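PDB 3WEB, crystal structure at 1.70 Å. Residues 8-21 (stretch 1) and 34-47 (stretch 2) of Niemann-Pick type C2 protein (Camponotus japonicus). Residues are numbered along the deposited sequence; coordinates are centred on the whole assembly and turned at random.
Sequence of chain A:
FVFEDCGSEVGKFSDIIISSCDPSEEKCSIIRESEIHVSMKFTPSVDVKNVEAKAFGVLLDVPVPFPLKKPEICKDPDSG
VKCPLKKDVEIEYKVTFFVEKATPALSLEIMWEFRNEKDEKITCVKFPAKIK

Stretch 1 8-21: SEVGKFSDIIISSC
Stretch 2 (34-47) SEIHVSMKFTPSVD

Strand 11-18 and the strand through residue 44 run antiparallel, their N-to-C directions 153° apart and their axes approaching to 4.5 Å; together the stretches bury 911 Å². Gly11 faces Pro44, Lys12 Thr43 and Phe13 Phe42; a beta bulge at Ser14 then shifts the register by one, so that Asp15 faces Lys41, Ile16 Met40, Ile17 Ser39 and Ile18 Val38. Reciprocal hydrogen bonds close the Lys12-Thr43 pair (Lys12 N to Thr43 O 3.0 Å, Thr43 N to Lys12 O 2.9 Å) and the Ile17-Ser39 pair (Ile17 N to Ser39 O 2.9 Å, Ser39 N to Ile17 O 2.8 Å). At the bulge Ser14 (phi/psi -111/-33) breaks the extended run: Ser14 N gives to Lys41 O (2.8 Å), whereas Lys41 N gives to Asp15 O (2.9 Å), so two residues share the place opposite Lys41. Ser45 N to Val10 O (2.8 Å) extends the ladder past the strand, and Val10 CB packs on Val46 CG2 at 3.8 Å. Gly11, near phi/psi 177/-173, brings its CA to 3.2 Å from Thr43 O; an ideal CB there would lie 2.9 Å from Thr43 O, a clash.

One face carries Phe13, Ile16, Ile18, Val38, Met40 and Phe42. Both phenylalanines are p (chi1 65° and 72°); their CB atoms meet at 4.0 Å while the ring ends lead away from the opposing stretch. Met40 (t, t, p) sets SD 4.0 Å from Phe13 CB and 5.4 Å from the Phe13 ring centroid, obliquely. Ile16 is m, m, which brings CD1 to 3.5 Å from Met40 CG. Ile18, m, t, places CG2 3.7 Å from Ile36 CG2 and CG1 4.2 Å from CG2 of Val38 (t).

Lys12, Asp15, Ile17, Ser39, Lys41 and Thr43 occupy the other face. Lys41 is m with the rest of its chain extended, its CD passing Asp15 CB at 4.1 Å; a water accepts from Lys41 NZ (2.6 Å) and donates weakly to Asp15 OD2 (2.8 Å). Lys12, p and then t throughout, lays CE 4.2 Å from CB of Thr43 (m).

A type I turn from Ile18 to Cys21 closes with Cys21 N to Ile18 O (3.1 Å). Within it Ser19 N gives to His37 O (2.9 Å). The CA-to-CB bond of Ser19 points toward stretch 2, and in the p rotamer Ser19 OG accepts from His37 N (2.9 Å): a side chain completes the backbone pairing. Ser8, also p, donates from OG to Gly11 O (2.8 Å).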

# COMPACT_ATOMS: atom_id res chain seq x y z
N SER A 8 11.35 -0.47 -6.42
CA SER A 8 10.74 0.62 -7.18
C SER A 8 11.81 1.37 -7.94
O SER A 8 12.95 1.49 -7.48
CB SER A 8 9.95 1.55 -6.27
OG SER A 8 10.76 2.07 -5.24
N GLU A 9 11.47 1.85 -9.14
CA GLU A 9 12.45 2.51 -9.98
C GLU A 9 12.25 4.02 -10.13
O GLU A 9 13.16 4.73 -10.59
CB GLU A 9 12.55 1.83 -11.35
CG GLU A 9 11.31 1.98 -12.22
CD GLU A 9 11.54 1.58 -13.66
OE1 GLU A 9 12.61 1.90 -14.22
OE2 GLU A 9 10.63 0.95 -14.25
N VAL A 10 11.07 4.53 -9.77
CA VAL A 10 10.80 5.97 -9.90
C VAL A 10 10.33 6.62 -8.59
O VAL A 10 9.65 7.65 -8.59
CB VAL A 10 9.87 6.33 -11.09
CG1 VAL A 10 10.57 6.06 -12.42
CG2 VAL A 10 8.54 5.60 -11.01
N GLY A 11 10.74 6.02 -7.48
CA GLY A 11 10.45 6.62 -6.18
C GLY A 11 10.90 5.78 -5.02
O GLY A 11 11.57 4.75 -5.20
N LYS A 12 10.52 6.22 -3.84
CA LYS A 12 10.81 5.53 -2.58
C LYS A 12 9.71 5.83 -1.59
O LYS A 12 8.94 6.77 -1.79
CB LYS A 12 12.17 5.98 -2.02
CG LYS A 12 12.25 7.46 -1.69
CD LYS A 12 13.67 7.93 -1.42
CE LYS A 12 13.72 9.44 -1.30
NZ LYS A 12 15.04 9.92 -0.77
N PHE A 13 9.61 5.03 -0.54
CA PHE A 13 8.74 5.36 0.60
C PHE A 13 9.58 5.45 1.87
O PHE A 13 10.62 4.79 1.97
CB PHE A 13 7.59 4.36 0.76
CG PHE A 13 8.03 2.97 1.11
CD1 PHE A 13 8.33 2.05 0.11
CD2 PHE A 13 8.11 2.56 2.45
CE1 PHE A 13 8.73 0.76 0.43
CE2 PHE A 13 8.51 1.26 2.77
CZ PHE A 13 8.82 0.37 1.77
N SER A 14 9.12 6.25 2.82
CA SER A 14 9.86 6.43 4.07
C SER A 14 9.17 5.82 5.27
O SER A 14 9.83 5.39 6.22
CB SER A 14 10.11 7.91 4.34
OG SER A 14 8.90 8.55 4.72
N ASP A 15 7.84 5.83 5.26
CA ASP A 15 7.07 5.34 6.39
C ASP A 15 5.69 4.83 6.05
O ASP A 15 4.94 5.48 5.33
CB ASP A 15 6.94 6.44 7.43
CG ASP A 15 7.61 6.07 8.72
OD1 ASP A 15 7.10 5.14 9.38
OD2 ASP A 15 8.62 6.71 9.07
N ILE A 16 5.37 3.65 6.57
CA ILE A 16 4.04 3.07 6.44
C ILE A 16 3.44 2.95 7.84
O ILE A 16 4.11 2.46 8.74
CB ILE A 16 4.08 1.66 5.81
CG1 ILE A 16 4.99 1.63 4.57
CG2 ILE A 16 2.67 1.16 5.50
CD1 ILE A 16 4.50 2.44 3.39
N ILE A 17 2.20 3.40 8.01
CA ILE A 17 1.48 3.22 9.26
C ILE A 17 0.16 2.52 8.98
O ILE A 17 -0.62 2.96 8.14
CB ILE A 17 1.19 4.55 9.99
CG1 ILE A 17 2.49 5.33 10.23
CG2 ILE A 17 0.45 4.32 11.30
CD1 ILE A 17 2.28 6.78 10.61
N ILE A 18 -0.07 1.41 9.68
CA ILE A 18 -1.35 0.70 9.61
C ILE A 18 -1.92 0.72 11.02
O ILE A 18 -1.28 0.25 11.96
CB ILE A 18 -1.19 -0.73 9.08
CG1 ILE A 18 -0.58 -0.72 7.67
CG2 ILE A 18 -2.55 -1.43 9.06
CD1 ILE A 18 -0.30 -2.09 7.09
N SER A 19 -3.13 1.25 11.15
CA SER A 19 -3.74 1.54 12.46
C SER A 19 -3.87 0.34 13.38
O SER A 19 -3.80 0.49 14.60
CB SER A 19 -5.12 2.20 12.29
OG SER A 19 -6.01 1.32 11.63
N SER A 20 -4.04 -0.85 12.80
CA SER A 20 -4.31 -2.05 13.59
C SER A 20 -3.05 -2.77 14.06
O SER A 20 -3.14 -3.72 14.84
CB SER A 20 -5.18 -3.01 12.78
OG SER A 20 -4.56 -3.32 11.54
N CYS A 21 -1.88 -2.34 13.60
CA CYS A 21 -0.66 -3.05 13.96
C CYS A 21 0.54 -2.15 14.17
O CYS A 21 0.54 -0.99 13.74
CB CYS A 21 -0.32 -4.11 12.90
SG CYS A 21 0.34 -3.45 11.35
N SER A 34 -13.61 -4.20 11.59
CA SER A 34 -13.05 -2.93 12.01
C SER A 34 -12.58 -2.11 10.81
O SER A 34 -12.27 -2.67 9.75
CB SER A 34 -11.88 -3.14 12.99
OG SER A 34 -10.70 -3.51 12.31
N GLU A 35 -12.55 -0.80 10.99
CA GLU A 35 -11.94 0.11 10.02
C GLU A 35 -10.43 0.09 10.19
O GLU A 35 -9.92 0.17 11.31
CB GLU A 35 -12.45 1.54 10.22
CG GLU A 35 -13.83 1.82 9.64
CD GLU A 35 -14.16 3.30 9.59
OE1 GLU A 35 -13.60 4.09 10.38
OE2 GLU A 35 -15.00 3.68 8.74
N ILE A 36 -9.73 -0.05 9.08
CA ILE A 36 -8.27 -0.01 9.07
C ILE A 36 -7.86 1.28 8.38
O ILE A 36 -8.34 1.58 7.28
CB ILE A 36 -7.67 -1.22 8.31
CG1 ILE A 36 -8.27 -2.55 8.80
CG2 ILE A 36 -6.14 -1.23 8.42
CD1 ILE A 36 -8.04 -2.87 10.26
N HIS A 37 -7.00 2.05 9.04
CA HIS A 37 -6.45 3.26 8.46
C HIS A 37 -5.00 3.05 8.07
O HIS A 37 -4.18 2.64 8.89
CB HIS A 37 -6.58 4.43 9.44
CG HIS A 37 -7.92 4.50 10.10
ND1 HIS A 37 -9.07 4.83 9.42
CD2 HIS A 37 -8.30 4.26 11.38
CE1 HIS A 37 -10.10 4.81 10.25
NE2 HIS A 37 -9.66 4.47 11.45
N VAL A 38 -4.69 3.32 6.81
CA VAL A 38 -3.35 3.08 6.28
C VAL A 38 -2.79 4.41 5.79
O VAL A 38 -3.49 5.16 5.12
CB VAL A 38 -3.34 2.07 5.12
CG1 VAL A 38 -1.93 1.87 4.56
CG2 VAL A 38 -3.93 0.74 5.56
N SER A 39 -1.54 4.69 6.14
CA SER A 39 -0.82 5.86 5.66
C SER A 39 0.51 5.45 5.03
O SER A 39 1.18 4.55 5.55
CB SER A 39 -0.55 6.85 6.81
OG SER A 39 0.32 7.89 6.39
N MET A 40 0.88 6.09 3.93
CA MET A 40 2.23 5.92 3.37
C MET A 40 2.83 7.27 3.03
O MET A 40 2.21 8.05 2.30
CB MET A 40 2.21 5.05 2.11
CG MET A 40 3.52 5.09 1.33
SD MET A 40 3.68 3.86 0.01
CE MET A 40 2.50 4.49 -1.17
N LYS A 41 4.02 7.55 3.55
CA LYS A 41 4.81 8.71 3.14
C LYS A 41 5.79 8.28 2.07
O LYS A 41 6.58 7.35 2.27
CB LYS A 41 5.58 9.31 4.32
CG LYS A 41 4.70 9.74 5.48
CD LYS A 41 5.55 10.20 6.64
CE LYS A 41 4.71 10.37 7.90
NZ LYS A 41 5.56 10.87 9.02
N PHE A 42 5.70 8.93 0.91
CA PHE A 42 6.51 8.54 -0.23
C PHE A 42 6.96 9.73 -1.08
O PHE A 42 6.38 10.81 -1.01
CB PHE A 42 5.79 7.47 -1.07
CG PHE A 42 4.62 7.99 -1.87
CD1 PHE A 42 3.41 8.30 -1.25
CD2 PHE A 42 4.73 8.14 -3.25
CE1 PHE A 42 2.33 8.76 -1.99
CE2 PHE A 42 3.65 8.60 -3.99
CZ PHE A 42 2.45 8.92 -3.36
N THR A 43 7.99 9.49 -1.87
CA THR A 43 8.60 10.51 -2.70
C THR A 43 8.91 9.96 -4.10
O THR A 43 9.74 9.06 -4.23
CB THR A 43 9.94 11.00 -2.10
OG1 THR A 43 9.75 11.38 -0.72
CG2 THR A 43 10.46 12.20 -2.87
N PRO A 44 8.25 10.50 -5.14
CA PRO A 44 8.61 10.13 -6.52
C PRO A 44 9.93 10.80 -6.90
O PRO A 44 10.23 11.90 -6.43
CB PRO A 44 7.45 10.72 -7.35
CG PRO A 44 6.97 11.90 -6.56
CD PRO A 44 7.23 11.57 -5.10
N SER A 45 10.73 10.13 -7.73
CA SER A 45 12.02 10.69 -8.16
C SER A 45 11.89 11.39 -9.51
O SER A 45 12.87 11.95 -10.03
CB SER A 45 13.09 9.60 -8.22
OG SER A 45 12.70 8.55 -9.07
N VAL A 46 10.68 11.33 -10.07
CA VAL A 46 10.31 12.01 -11.31
C VAL A 46 8.93 12.64 -11.14
O VAL A 46 8.21 12.31 -10.20
CB VAL A 46 10.27 11.04 -12.51
CG1 VAL A 46 11.66 10.48 -12.82
CG2 VAL A 46 9.26 9.91 -12.29
N ASP A 47 8.56 13.56 -12.04
CA ASP A 47 7.21 14.10 -12.06
C ASP A 47 6.25 12.99 -12.48
O ASP A 47 6.54 12.23 -13.39
CB ASP A 47 7.10 15.28 -13.02
CG ASP A 47 7.81 16.53 -12.53
OD1 ASP A 47 8.11 16.65 -11.32
OD2 ASP A 47 8.07 17.41 -13.37
O HOH W 1 13.53 7.75 -11.46
O HOH W 2 14.47 6.52 -8.02
O HOH W 3 2.84 7.23 7.23
O HOH W 4 7.41 9.13 9.68
O HOH W 5 -7.49 0.10 13.45